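Local coordinates for cell division control protein 4 (Saccharomyces cerevisiae, PDB 3V7D) that recognises phosphorylated target proteins, such as the CDK inhibitor Sic1, for an SCF E3 ubiquitin ligase that marks them for degradation by the proteasome, at residues V401-L406 against Y417-S421; D371-R375 against F386-H390; L59-F65 against S94-I99; N104-F110 against I460-S464; Y346-G350 against D381-K385. The protein carries 1 engineered substitution. All coordinates share one frame; numbering follows the deposited sequence.

Contact 1: residues V401-L406 against Y417-S421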
# COMPACT_ATOMS: atom_id res chain seq x y z
N VAL B 401 -5.47 -4.08 7.56
CA VAL B 401 -5.79 -4.04 6.15
C VAL B 401 -4.68 -3.45 5.28
O VAL B 401 -3.93 -2.57 5.70
CB VAL B 401 -7.11 -3.26 5.91
CG1 VAL B 401 -6.88 -1.76 6.09
CG2 VAL B 401 -7.69 -3.56 4.54
N SER B 402 -4.58 -3.97 4.06
CA SER B 402 -3.76 -3.38 3.02
C SER B 402 -4.66 -3.25 1.79
O SER B 402 -5.85 -3.54 1.87
CB SER B 402 -2.58 -4.29 2.69
OG SER B 402 -3.02 -5.48 2.06
N ASP B 403 -4.09 -2.83 0.67
CA ASP B 403 -4.86 -2.72 -0.56
C ASP B 403 -5.31 -4.10 -1.05
O ASP B 403 -6.30 -4.21 -1.77
CB ASP B 403 -4.06 -2.02 -1.66
CG ASP B 403 -3.86 -0.54 -1.38
OD1 ASP B 403 -4.61 0.04 -0.57
OD2 ASP B 403 -2.94 0.04 -2.00
N ASN B 404 -4.58 -5.13 -0.65
CA ASN B 404 -4.82 -6.48 -1.15
C ASN B 404 -5.57 -7.40 -0.18
O ASN B 404 -6.30 -8.29 -0.60
CB ASN B 404 -3.50 -7.12 -1.55
CG ASN B 404 -2.89 -6.48 -2.78
OD1 ASN B 404 -3.60 -6.14 -3.72
ND2 ASN B 404 -1.57 -6.32 -2.78
N ILE B 405 -5.38 -7.18 1.12
CA ILE B 405 -5.84 -8.11 2.13
C ILE B 405 -6.54 -7.42 3.30
O ILE B 405 -6.08 -6.38 3.78
CB ILE B 405 -4.65 -8.94 2.69
CG1 ILE B 405 -4.13 -9.92 1.64
CG2 ILE B 405 -5.05 -9.70 3.95
CD1 ILE B 405 -5.03 -11.13 1.45
N LEU B 406 -7.65 -8.00 3.75
CA LEU B 406 -8.27 -7.63 5.01
C LEU B 406 -8.23 -8.83 5.96
O LEU B 406 -8.62 -9.94 5.59
CB LEU B 406 -9.72 -7.18 4.80
CG LEU B 406 -10.61 -7.04 6.04
CD1 LEU B 406 -10.17 -5.87 6.91
CD2 LEU B 406 -12.10 -6.91 5.67
N TYR B 417 -9.70 -11.91 4.14
CA TYR B 417 -10.43 -11.63 2.90
C TYR B 417 -9.53 -11.15 1.76
O TYR B 417 -8.65 -10.32 1.95
CB TYR B 417 -11.51 -10.58 3.13
CG TYR B 417 -12.51 -10.87 4.23
CD1 TYR B 417 -12.26 -10.48 5.54
CD2 TYR B 417 -13.71 -11.51 3.95
CE1 TYR B 417 -13.18 -10.73 6.55
CE2 TYR B 417 -14.63 -11.77 4.95
CZ TYR B 417 -14.36 -11.38 6.25
OH TYR B 417 -15.29 -11.63 7.24
N ASN B 418 -9.78 -11.69 0.57
CA ASN B 418 -9.19 -11.19 -0.67
C ASN B 418 -9.97 -9.96 -1.13
O ASN B 418 -11.12 -10.08 -1.56
CB ASN B 418 -9.26 -12.28 -1.74
CG ASN B 418 -8.62 -11.87 -3.07
OD1 ASN B 418 -8.56 -10.69 -3.42
ND2 ASN B 418 -8.14 -12.86 -3.81
N LEU B 419 -9.36 -8.78 -1.04
CA LEU B 419 -10.05 -7.54 -1.38
C LEU B 419 -10.22 -7.33 -2.89
O LEU B 419 -11.04 -6.52 -3.31
CB LEU B 419 -9.37 -6.33 -0.75
CG LEU B 419 -9.42 -6.28 0.78
CD1 LEU B 419 -8.87 -4.95 1.28
CD2 LEU B 419 -10.84 -6.50 1.29
N ARG B 420 -9.46 -8.06 -3.70
CA ARG B 420 -9.63 -7.98 -5.15
C ARG B 420 -10.87 -8.73 -5.61
O ARG B 420 -11.69 -8.19 -6.35
CB ARG B 420 -8.40 -8.52 -5.88
CG ARG B 420 -7.15 -7.70 -5.67
CD ARG B 420 -6.05 -8.14 -6.60
NE ARG B 420 -4.77 -7.55 -6.22
CZ ARG B 420 -3.63 -7.79 -6.85
NH1 ARG B 420 -3.60 -8.62 -7.89
NH2 ARG B 420 -2.51 -7.21 -6.43
N SER B 421 -11.00 -9.98 -5.18
CA SER B 421 -12.12 -10.83 -5.57
C SER B 421 -13.30 -10.62 -4.64
O SER B 421 -14.43 -11.03 -4.94
CB SER B 421 -11.71 -12.29 -5.53
OG SER B 421 -11.53 -12.72 -4.19
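Leu419 leans from the end of strand 413-418 onto the turn before strand 405-410. Its CB sits 3.6 Å from Asn404 O. CG, anti to the carbonyl carbon (chi1 -66°), nears Leu406 N and turns the methyls toward residues 401-406. CD1 lies 3.4 Å from Ser402 O and 3.7 Å from Val401 CG2. CD2 packs on Leu406 CB, also at 3.7 Å. Leu419 N bonds to Asn404 O. The two strands are the middle pair of one WD40 propeller blade, in repeat WD 7. Leu406 and Tyr417 form a hydrogen-bonded antiparallel pair. Farther out, Arg420 lies alongside Asn404, with guanidinium and amide planes 63° apart. Arg420 NE and NH2 both bond to Asn404 OD1, each at 3.1 Å, from the same face of the amide. Arg420 NH2 also forms a salt bridge with Glu63, and Asn404 ND2 donates to Glu63 O. A leucine in place of Asn404 would probably leave Glu63 O without this donor and the guanidinium freer to turn. Tyr106 OH is hydrogen-bonded to Asn404 O.

Contact 2: residues D371-R375 against F386-H390; sequences DGSIR and FSYHH
Backbone bonds join Ile374 and Tyr388 as a hydrogen-bonded antiparallel pair, with Ile374 N to Tyr388 O and Tyr388 N to Ile374 O both 2.8 Å. His390 N adds a bond to Gly372 O. These are the third and fourth strands of a four-stranded propeller blade, the fourth at its edge. Gly372 has a positive phi of 91°, which favours a residue without a CB.

Side-chain bonds gather at the open end of the hairpin, where Asp371 and Gly372 lead into strand 373-378. His389 NE2 donates to Asp371 O at 2.8 Å, from above the carbonyl plane, while one face of the imidazole lies over Gly372 and Ser373. The bond from Ser373 N to Asp371 OD1 makes an Asx turn; Ser373 OG gives OD1 a second donor, on its syn lone pair. Ser373 OG is also hydrogen-bonded to His351, and Asp371 OD2 to Thr352. Asp371 and His351 hold hallmark positions of a WD40 repeat, linked here through Ser373.

A bend at chi2 (-84°) carries the Arg375 guanidinium over Ser387, whose OG lies 3.3 Å from Arg375 NH1 without a hydrogen bond. A water bonds to Ser387 OG and donates to Ile374 O.

The apolar pair is Ile374 CB and Tyr388 CB, 4.2 Å apart. Ile374 CD1 also reaches the His390 ring obliquely. His390 bonds to Ser408 and Ser410 of the next blade.

Polar contacts thus hold the open end of the hairpin. The nearby Asp371 carboxylate would probably favour, if anything, a positive His389.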
# COMPACT_ATOMS: atom_id res chain seq x y z
N ASP B 371 -21.45 -4.17 15.66
CA ASP B 371 -22.47 -5.11 15.21
C ASP B 371 -21.87 -6.20 14.32
O ASP B 371 -22.59 -7.04 13.78
CB ASP B 371 -23.60 -4.38 14.48
CG ASP B 371 -23.11 -3.67 13.23
OD1 ASP B 371 -21.88 -3.61 13.01
OD2 ASP B 371 -23.96 -3.14 12.48
N GLY B 372 -20.55 -6.16 14.16
CA GLY B 372 -19.84 -7.14 13.36
C GLY B 372 -19.68 -6.74 11.90
O GLY B 372 -19.21 -7.54 11.08
N SER B 373 -20.08 -5.52 11.57
CA SER B 373 -19.98 -5.04 10.19
C SER B 373 -18.63 -4.39 9.93
O SER B 373 -18.05 -3.74 10.80
CB SER B 373 -21.10 -4.05 9.87
OG SER B 373 -21.03 -2.92 10.72
N ILE B 374 -18.14 -4.57 8.71
CA ILE B 374 -16.91 -3.94 8.25
C ILE B 374 -17.21 -3.29 6.90
O ILE B 374 -17.84 -3.91 6.04
CB ILE B 374 -15.79 -4.98 8.08
CG1 ILE B 374 -15.49 -5.66 9.41
CG2 ILE B 374 -14.54 -4.34 7.51
CD1 ILE B 374 -14.73 -6.95 9.27
N ARG B 375 -16.77 -2.05 6.71
CA ARG B 375 -17.02 -1.34 5.46
C ARG B 375 -15.75 -0.80 4.83
O ARG B 375 -14.89 -0.24 5.52
CB ARG B 375 -17.99 -0.18 5.69
CG ARG B 375 -19.37 -0.58 6.15
CD ARG B 375 -20.26 -0.96 4.98
NE ARG B 375 -21.58 -1.36 5.44
CZ ARG B 375 -22.61 -1.62 4.63
NH1 ARG B 375 -22.46 -1.51 3.32
NH2 ARG B 375 -23.77 -1.98 5.14
N PHE B 386 -16.27 -2.15 -0.52
CA PHE B 386 -16.61 -3.48 -0.01
C PHE B 386 -17.39 -3.46 1.30
O PHE B 386 -17.41 -2.46 2.01
CB PHE B 386 -15.37 -4.39 0.09
CG PHE B 386 -14.26 -3.86 0.96
CD1 PHE B 386 -14.30 -4.00 2.34
CD2 PHE B 386 -13.14 -3.26 0.40
CE1 PHE B 386 -13.27 -3.54 3.14
CE2 PHE B 386 -12.11 -2.79 1.19
CZ PHE B 386 -12.18 -2.93 2.57
N SER B 387 -18.02 -4.58 1.60
CA SER B 387 -18.86 -4.71 2.78
C SER B 387 -18.76 -6.13 3.31
O SER B 387 -18.96 -7.09 2.56
CB SER B 387 -20.31 -4.37 2.44
OG SER B 387 -21.15 -4.58 3.56
N TYR B 388 -18.44 -6.27 4.60
CA TYR B 388 -18.35 -7.59 5.21
C TYR B 388 -19.05 -7.63 6.56
O TYR B 388 -19.25 -6.59 7.20
CB TYR B 388 -16.90 -8.04 5.37
CG TYR B 388 -16.17 -8.22 4.05
CD1 TYR B 388 -16.43 -9.30 3.23
CD2 TYR B 388 -15.20 -7.30 3.65
CE1 TYR B 388 -15.76 -9.47 2.03
CE2 TYR B 388 -14.53 -7.46 2.45
CZ TYR B 388 -14.81 -8.54 1.65
OH TYR B 388 -14.13 -8.69 0.46
N HIS B 389 -19.41 -8.83 7.00
CA HIS B 389 -20.07 -9.01 8.28
C HIS B 389 -19.69 -10.37 8.88
O HIS B 389 -19.84 -11.40 8.24
CB HIS B 389 -21.59 -8.93 8.11
CG HIS B 389 -22.28 -8.18 9.20
ND1 HIS B 389 -22.88 -6.96 9.01
CD2 HIS B 389 -22.47 -8.49 10.51
CE1 HIS B 389 -23.42 -6.55 10.14
NE2 HIS B 389 -23.18 -7.46 11.07
N HIS B 390 -19.19 -10.36 10.11
CA HIS B 390 -18.92 -11.61 10.80
C HIS B 390 -20.26 -12.30 11.09
O HIS B 390 -21.18 -11.69 11.64
CB HIS B 390 -18.12 -11.37 12.08
CG HIS B 390 -16.67 -11.08 11.84
ND1 HIS B 390 -15.71 -11.23 12.82
CD2 HIS B 390 -16.02 -10.67 10.73
CE1 HIS B 390 -14.53 -10.92 12.32
NE2 HIS B 390 -14.69 -10.57 11.05
O HOH W 1 -20.93 -3.95 6.16

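Contact 3: residues L59-F65 against S94-I99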
# COMPACT_ATOMS: atom_id res chain seq x y z
N LEU B 59 4.60 -2.58 -12.58
CA LEU B 59 4.11 -3.86 -12.05
C LEU B 59 3.90 -3.79 -10.54
O LEU B 59 2.87 -4.25 -10.04
CB LEU B 59 5.07 -5.00 -12.41
CG LEU B 59 5.00 -5.50 -13.86
CD1 LEU B 59 6.11 -6.49 -14.15
CD2 LEU B 59 3.64 -6.12 -14.14
N LEU B 60 4.88 -3.22 -9.84
CA LEU B 60 4.78 -3.04 -8.39
C LEU B 60 3.57 -2.18 -8.01
O LEU B 60 2.84 -2.49 -7.07
CB LEU B 60 6.06 -2.42 -7.83
CG LEU B 60 7.25 -3.38 -7.66
CD1 LEU B 60 8.56 -2.60 -7.59
CD2 LEU B 60 7.08 -4.23 -6.42
N ILE B 61 3.36 -1.11 -8.77
CA ILE B 61 2.21 -0.24 -8.53
C ILE B 61 0.90 -0.95 -8.88
O ILE B 61 -0.08 -0.84 -8.15
CB ILE B 61 2.32 1.07 -9.33
CG1 ILE B 61 3.46 1.92 -8.77
CG2 ILE B 61 1.01 1.86 -9.28
CD1 ILE B 61 3.73 3.18 -9.59
N SER B 62 0.90 -1.71 -9.98
CA SER B 62 -0.34 -2.34 -10.45
C SER B 62 -0.82 -3.44 -9.51
O SER B 62 -2.01 -3.76 -9.49
CB SER B 62 -0.17 -2.88 -11.88
OG SER B 62 0.73 -3.97 -11.92
N GLU B 63 0.09 -4.03 -8.74
CA GLU B 63 -0.28 -5.06 -7.78
C GLU B 63 -0.46 -4.49 -6.37
O GLU B 63 -0.59 -5.24 -5.40
CB GLU B 63 0.77 -6.17 -7.77
CG GLU B 63 0.87 -6.96 -9.07
CD GLU B 63 -0.35 -7.83 -9.33
OE1 GLU B 63 -0.99 -8.27 -8.35
OE2 GLU B 63 -0.68 -8.07 -10.51
N ASN B 64 -0.46 -3.16 -6.27
CA ASN B 64 -0.55 -2.47 -4.98
C ASN B 64 0.52 -2.88 -3.98
O ASN B 64 0.25 -2.95 -2.78
CB ASN B 64 -1.92 -2.68 -4.33
CG ASN B 64 -3.06 -2.40 -5.27
OD1 ASN B 64 -4.00 -3.19 -5.38
ND2 ASN B 64 -2.99 -1.27 -5.97
N PHE B 65 1.72 -3.17 -4.46
CA PHE B 65 2.82 -3.46 -3.55
C PHE B 65 3.50 -2.16 -3.12
O PHE B 65 4.24 -2.13 -2.14
CB PHE B 65 3.83 -4.40 -4.21
CG PHE B 65 3.29 -5.78 -4.47
CD1 PHE B 65 2.44 -6.39 -3.56
CD2 PHE B 65 3.63 -6.47 -5.62
CE1 PHE B 65 1.93 -7.65 -3.80
CE2 PHE B 65 3.14 -7.74 -5.86
CZ PHE B 65 2.28 -8.33 -4.95
N SER B 94 12.14 -7.57 -5.75
CA SER B 94 11.09 -7.15 -4.83
C SER B 94 9.74 -7.62 -5.35
O SER B 94 8.91 -8.13 -4.60
CB SER B 94 11.09 -5.63 -4.68
OG SER B 94 10.06 -5.20 -3.81
N PHE B 95 9.52 -7.46 -6.66
CA PHE B 95 8.23 -7.81 -7.23
C PHE B 95 7.97 -9.31 -7.12
O PHE B 95 6.87 -9.73 -6.76
CB PHE B 95 8.11 -7.37 -8.68
CG PHE B 95 6.80 -7.74 -9.29
CD1 PHE B 95 5.70 -6.90 -9.17
CD2 PHE B 95 6.64 -8.95 -9.95
CE1 PHE B 95 4.48 -7.26 -9.70
CE2 PHE B 95 5.43 -9.31 -10.49
CZ PHE B 95 4.34 -8.46 -10.36
N LEU B 96 8.98 -10.10 -7.47
CA LEU B 96 8.84 -11.55 -7.46
C LEU B 96 8.56 -12.08 -6.06
O LEU B 96 7.72 -12.96 -5.88
CB LEU B 96 10.09 -12.22 -8.05
CG LEU B 96 10.26 -12.04 -9.56
CD1 LEU B 96 11.58 -12.63 -10.04
CD2 LEU B 96 9.09 -12.67 -10.31
N GLU B 97 9.26 -11.53 -5.08
CA GLU B 97 9.03 -11.91 -3.69
C GLU B 97 7.61 -11.54 -3.25
O GLU B 97 6.90 -12.35 -2.65
CB GLU B 97 10.07 -11.27 -2.76
CG GLU B 97 9.80 -11.53 -1.28
CD GLU B 97 10.97 -11.14 -0.38
OE1 GLU B 97 11.73 -10.21 -0.73
OE2 GLU B 97 11.12 -11.78 0.68
N ASN B 98 7.20 -10.32 -3.57
CA ASN B 98 5.86 -9.86 -3.20
C ASN B 98 4.74 -10.62 -3.89
O ASN B 98 3.69 -10.87 -3.29
CB ASN B 98 5.71 -8.36 -3.45
CG ASN B 98 6.37 -7.52 -2.37
OD1 ASN B 98 7.27 -6.72 -2.65
ND2 ASN B 98 5.94 -7.72 -1.13
N ILE B 99 4.94 -11.00 -5.15
CA ILE B 99 3.88 -11.68 -5.88
C ILE B 99 3.76 -13.13 -5.39
O ILE B 99 2.68 -13.71 -5.38
CB ILE B 99 4.07 -11.58 -7.42
CG1 ILE B 99 2.72 -11.71 -8.14
CG2 ILE B 99 5.07 -12.61 -7.93
CD1 ILE B 99 1.78 -10.55 -7.89
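Phe65 lays one face of its ring over Asn98 CB, which stands 3.4 Å from the ring centroid and 7° off the normal, a CH-pi contact. Phe65 N closes a Schellman motif by bonding to Leu60 O, with Asn64 as C-prime residue, and so ends helix 53-62 of the F-box region. The partners of Phe65 lie on helix 87-106, which runs on toward the WD40 propeller. Glu63 CB lies against the opposite face of the Phe65 ring, toward its rim.

The edge of Phe65 is turned toward the face of Phe95 in an offset edge-to-face pair, with centroids 5.9 Å apart and planes at 67°. Phe95 CG is anti to the backbone N, which sends the ring toward Leu59 and Leu60. Phe95 CE1 meets Leu59 CB at 3.6 Å. Leu60 CD2 lies 4.0 Å from Phe95 CB. With an alanine at Phe65, Asn98 CB would lose its ring face, and a gap would probably open beside Phe95 and Ile99.

Glu63, bent at chi2 (-69°), sets CG against the edge of the Phe95 ring, 3.7 Å from Phe95 CE1. Its OE1 forms a salt bridge with Arg420 of the propeller. Ile99 CD1 touches both Glu63 OE1, at 3.6 Å, and Phe65 CZ, at 3.7 Å.

Contact 4: residues N104-F110 against I460-S464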
# COMPACT_ATOMS: atom_id res chain seq x y z
N ASN B 104 0.29 -16.80 -2.03
CA ASN B 104 0.06 -17.65 -0.87
C ASN B 104 -1.12 -17.16 -0.03
O ASN B 104 -2.00 -17.94 0.31
CB ASN B 104 1.32 -17.78 -0.02
CG ASN B 104 2.43 -18.52 -0.74
OD1 ASN B 104 2.18 -19.29 -1.66
ND2 ASN B 104 3.66 -18.29 -0.31
N TRP B 105 -1.13 -15.87 0.29
CA TRP B 105 -2.25 -15.24 0.99
C TRP B 105 -3.59 -15.50 0.28
O TRP B 105 -4.62 -15.68 0.93
CB TRP B 105 -2.05 -13.72 1.09
CG TRP B 105 -1.21 -13.25 2.24
CD1 TRP B 105 0.14 -13.08 2.25
CD2 TRP B 105 -1.68 -12.85 3.53
NE1 TRP B 105 0.55 -12.60 3.48
CE2 TRP B 105 -0.55 -12.45 4.28
CE3 TRP B 105 -2.94 -12.79 4.14
CZ2 TRP B 105 -0.65 -12.01 5.60
CZ3 TRP B 105 -3.03 -12.35 5.45
CH2 TRP B 105 -1.89 -11.96 6.16
N TYR B 106 -3.57 -15.48 -1.05
CA TYR B 106 -4.78 -15.62 -1.85
C TYR B 106 -5.17 -17.07 -2.13
O TYR B 106 -6.30 -17.35 -2.51
CB TYR B 106 -4.61 -14.89 -3.19
CG TYR B 106 -4.85 -13.40 -3.16
CD1 TYR B 106 -5.29 -12.76 -2.01
CD2 TYR B 106 -4.65 -12.62 -4.30
CE1 TYR B 106 -5.52 -11.40 -1.99
CE2 TYR B 106 -4.88 -11.26 -4.29
CZ TYR B 106 -5.31 -10.65 -3.13
OH TYR B 106 -5.54 -9.29 -3.12
N ASN B 107 -4.23 -17.99 -1.95
CA ASN B 107 -4.51 -19.40 -2.23
C ASN B 107 -5.27 -20.08 -1.08
O ASN B 107 -4.70 -20.32 -0.02
CB ASN B 107 -3.21 -20.15 -2.50
CG ASN B 107 -3.44 -21.56 -3.03
OD1 ASN B 107 -4.56 -22.06 -3.04
ND2 ASN B 107 -2.36 -22.20 -3.46
N PRO B 108 -6.55 -20.41 -1.32
CA PRO B 108 -7.39 -21.02 -0.27
C PRO B 108 -6.88 -22.40 0.15
O PRO B 108 -7.32 -22.93 1.17
CB PRO B 108 -8.76 -21.14 -0.94
CG PRO B 108 -8.45 -21.24 -2.40
CD PRO B 108 -7.23 -20.39 -2.63
N LYS B 109 -5.97 -22.97 -0.64
CA LYS B 109 -5.38 -24.26 -0.31
C LYS B 109 -4.00 -24.10 0.31
O LYS B 109 -3.37 -25.08 0.72
CB LYS B 109 -5.29 -25.14 -1.55
CG LYS B 109 -6.64 -25.59 -2.07
CD LYS B 109 -6.51 -26.59 -3.21
CE LYS B 109 -5.60 -26.07 -4.30
NZ LYS B 109 -5.75 -26.85 -5.56
N PHE B 110 -3.51 -22.86 0.37
CA PHE B 110 -2.28 -22.59 1.09
C PHE B 110 -2.62 -22.47 2.57
O PHE B 110 -3.67 -21.94 2.93
CB PHE B 110 -1.62 -21.30 0.60
CG PHE B 110 -0.34 -20.95 1.32
CD1 PHE B 110 -0.36 -20.23 2.51
CD2 PHE B 110 0.89 -21.32 0.80
CE1 PHE B 110 0.80 -19.91 3.17
CE2 PHE B 110 2.07 -21.00 1.46
CZ PHE B 110 2.02 -20.29 2.65
N ILE B 460 1.63 -16.32 15.55
CA ILE B 460 2.40 -15.83 14.42
C ILE B 460 2.21 -16.74 13.20
O ILE B 460 2.52 -17.93 13.24
CB ILE B 460 3.90 -15.73 14.75
CG1 ILE B 460 4.11 -14.85 15.98
CG2 ILE B 460 4.67 -15.17 13.57
CD1 ILE B 460 5.56 -14.80 16.45
N LEU B 461 1.70 -16.16 12.12
CA LEU B 461 1.45 -16.89 10.89
C LEU B 461 2.41 -16.48 9.78
O LEU B 461 2.61 -15.29 9.52
CB LEU B 461 -0.00 -16.70 10.45
CG LEU B 461 -1.01 -17.14 11.52
CD1 LEU B 461 -2.42 -16.72 11.16
CD2 LEU B 461 -0.92 -18.64 11.72
N ASP B 462 3.00 -17.47 9.13
CA ASP B 462 4.06 -17.26 8.15
C ASP B 462 3.56 -17.64 6.75
O ASP B 462 3.28 -18.80 6.50
CB ASP B 462 5.27 -18.12 8.54
CG ASP B 462 6.51 -17.84 7.71
OD1 ASP B 462 6.41 -17.14 6.67
OD2 ASP B 462 7.59 -18.34 8.09
N PHE B 463 3.47 -16.66 5.85
CA PHE B 463 2.96 -16.90 4.50
C PHE B 463 4.06 -17.01 3.43
O PHE B 463 3.79 -16.93 2.23
CB PHE B 463 1.94 -15.83 4.09
CG PHE B 463 0.60 -15.97 4.77
CD1 PHE B 463 0.38 -15.44 6.03
CD2 PHE B 463 -0.45 -16.63 4.13
CE1 PHE B 463 -0.86 -15.57 6.65
CE2 PHE B 463 -1.69 -16.75 4.75
CZ PHE B 463 -1.89 -16.22 6.01
N SER B 464 5.30 -17.19 3.87
CA SER B 464 6.38 -17.49 2.92
C SER B 464 6.51 -19.00 2.71
O SER B 464 5.80 -19.77 3.34
CB SER B 464 7.71 -16.92 3.40
OG SER B 464 8.22 -17.65 4.50
OXT SER B 464 7.32 -19.50 1.92
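Asp462 O lies near the plane of the Phe110 ring, at its edge, 4.3 Å from Phe110 CE1. The side chain of Asp462 points away from residues 104-110. OD1 accepts from Ser464 N, an Asx turn, and also from Ser464 OG, which is hydrogen-bonded to Lys444 as well.

Phe463 comes next and carries the contact. Its CG lies beside the backbone N (chi1 -74°), which lays the ring face to face on the six-membered ring of Trp105, with centroids 3.9 Å apart and planes at 12°. Phe463 CD1 comes within 3.6 Å of Trp105 CE2. Trp105 NE1 donates to Gly443 O, which helps fix the indole. Phe463 O accepts from Asn104 ND2 at 2.9 Å, close to the amide plane. Phe463 also meets Phe110, CD2 to CE1 3.6 Å, but these rings are slid apart and barely overlap. Asn104 CB sits over the centre of one Phe110 face.

Ser464 ends the chain, with its O at the edge of the Phe110 ring, 3.9 Å from Phe110 CZ.

Trp105, Phe110 and Phe463 form an aromatic cluster. It joins the end of helix 87-106 to the blade in which strands 113-118 and 455-462 pair, the closure that completes the ring of a WD40 beta-propeller.

Contact 5: residues Y346-G350 against D381-K385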
# COMPACT_ATOMS: atom_id res chain seq x y z
N TYR B 346 -18.01 15.07 4.37
CA TYR B 346 -18.96 13.98 4.19
C TYR B 346 -19.37 13.31 5.50
O TYR B 346 -18.58 13.24 6.45
CB TYR B 346 -18.38 12.92 3.26
CG TYR B 346 -17.87 13.46 1.94
CD1 TYR B 346 -18.73 14.05 1.03
CD2 TYR B 346 -16.52 13.36 1.60
CE1 TYR B 346 -18.27 14.53 -0.18
CE2 TYR B 346 -16.05 13.84 0.40
CZ TYR B 346 -16.93 14.42 -0.50
OH TYR B 346 -16.46 14.90 -1.70
N THR B 347 -20.60 12.81 5.54
CA THR B 347 -21.02 11.90 6.59
C THR B 347 -21.31 10.55 5.95
O THR B 347 -22.12 10.44 5.03
CB THR B 347 -22.27 12.39 7.34
OG1 THR B 347 -22.05 13.71 7.84
CG2 THR B 347 -22.58 11.46 8.50
N LEU B 348 -20.62 9.52 6.42
CA LEU B 348 -20.78 8.18 5.89
C LEU B 348 -21.66 7.38 6.84
O LEU B 348 -21.38 7.31 8.04
CB LEU B 348 -19.42 7.49 5.75
CG LEU B 348 -18.30 8.31 5.10
CD1 LEU B 348 -17.02 7.49 5.01
CD2 LEU B 348 -18.72 8.79 3.73
N GLN B 349 -22.71 6.78 6.30
CA GLN B 349 -23.64 5.99 7.10
C GLN B 349 -23.68 4.55 6.58
O GLN B 349 -24.43 4.25 5.66
CB GLN B 349 -25.04 6.62 7.04
CG GLN B 349 -26.04 5.99 8.00
CD GLN B 349 -25.66 6.18 9.45
OE1 GLN B 349 -25.75 7.28 9.99
NE2 GLN B 349 -25.21 5.10 10.09
N GLY B 350 -22.86 3.68 7.16
CA GLY B 350 -22.80 2.30 6.73
C GLY B 350 -22.72 1.31 7.87
O GLY B 350 -22.37 0.14 7.69
N ASP B 381 -12.66 9.39 -2.64
CA ASP B 381 -14.03 9.90 -2.79
C ASP B 381 -15.07 9.18 -1.93
O ASP B 381 -16.25 9.52 -1.97
CB ASP B 381 -14.46 9.94 -4.27
CG ASP B 381 -14.48 8.56 -4.92
OD1 ASP B 381 -14.73 7.54 -4.24
OD2 ASP B 381 -14.25 8.49 -6.15
N TYR B 382 -14.63 8.19 -1.16
CA TYR B 382 -15.47 7.50 -0.18
C TYR B 382 -16.69 6.78 -0.76
O TYR B 382 -17.67 6.53 -0.04
CB TYR B 382 -15.86 8.44 0.96
CG TYR B 382 -14.67 9.20 1.48
CD1 TYR B 382 -13.73 8.58 2.30
CD2 TYR B 382 -14.45 10.52 1.13
CE1 TYR B 382 -12.62 9.27 2.77
CE2 TYR B 382 -13.35 11.21 1.58
CZ TYR B 382 -12.44 10.58 2.40
OH TYR B 382 -11.34 11.28 2.85
N SER B 383 -16.63 6.44 -2.04
CA SER B 383 -17.61 5.55 -2.63
C SER B 383 -17.43 4.17 -2.01
O SER B 383 -16.35 3.83 -1.53
CB SER B 383 -17.46 5.49 -4.16
OG SER B 383 -16.24 4.88 -4.54
N ARG B 384 -18.49 3.37 -2.03
CA ARG B 384 -18.49 2.07 -1.38
C ARG B 384 -17.70 1.04 -2.18
O ARG B 384 -18.01 0.78 -3.34
CB ARG B 384 -19.93 1.60 -1.15
CG ARG B 384 -20.69 2.46 -0.15
CD ARG B 384 -22.15 2.05 -0.04
NE ARG B 384 -22.87 2.90 0.91
CZ ARG B 384 -23.09 2.58 2.18
NH1 ARG B 384 -22.67 1.42 2.67
NH2 ARG B 384 -23.75 3.42 2.98
N LYS B 385 -16.69 0.44 -1.56
CA LYS B 385 -15.84 -0.52 -2.26
C LYS B 385 -16.10 -1.95 -1.82
O LYS B 385 -16.14 -2.85 -2.64
CB LYS B 385 -14.36 -0.18 -2.08
CG LYS B 385 -14.02 1.26 -2.43
CD LYS B 385 -14.47 1.60 -3.84
CE LYS B 385 -13.63 0.88 -4.87
NZ LYS B 385 -13.82 1.49 -6.22
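Tyr382 meets Tyr346 from a backbone with positive phi (61°), uncommon for a residue with a side chain. The rings touch rim to rim, CD2 to CD2 at 3.5 Å, with planes at 59°. Neither lies over the face of the other. An Asx turn precedes the strand here, in which Asp381 OD1 accepts from Ser383 N at 3.1 Å. Leu348 CD2 packs on Tyr382 CB at 4.0 Å, the two side chains crossing at about a right angle. Tyr382 OH is hydrogen-bonded to Arg324.

The segments belong to two neighbouring blades of the propeller. Strands 343-348 and 384-389 are each the fourth strand, an edge strand, of their blade.

Arg384 makes the polar link. Its chain is extended from CG to NE, and this length lets NH2 donate to Gln349 O at 2.9 Å, with an N-H...O angle of 135°. The oxygen lies in the guanidinium plane, while the donor stands above the carbonyl plane. Gly350 CA is at the guanidinium edge, 4.0 Å from Arg384 NH2. A CB on Gly350 would point at the guanidinium.

Arg384 NH1 also comes close to Arg375 NH1, a like-charged group. The carbonyls of Gln349, and of Gly350 through a weak bond to Arg375, would probably ease that charge without cancelling it.

In the fold
From the N terminus, contact 3 closes first, tying the end of the F-box helices to helix 87-106. Contact 4 opens at the end of that helix and closes at the C terminus, so its loop spans the whole propeller. Contacts 5, 2 and 1 nest inside it. Contacts 5 and 2 cross: 346-350 precedes 371-375, and 381-385 comes before 386-390. They share strand 384-389, contact 5 joining neighbouring blades and contact 2 joining two strands within one. Contact 1 follows in series, within the next blade. It touches contact 2 through Tyr417 and Tyr388, joining two blades. Its touches with contact 3 (Arg420 and Glu63) and contact 4 (Asn404 and Tyr106) link the helical part to the propeller.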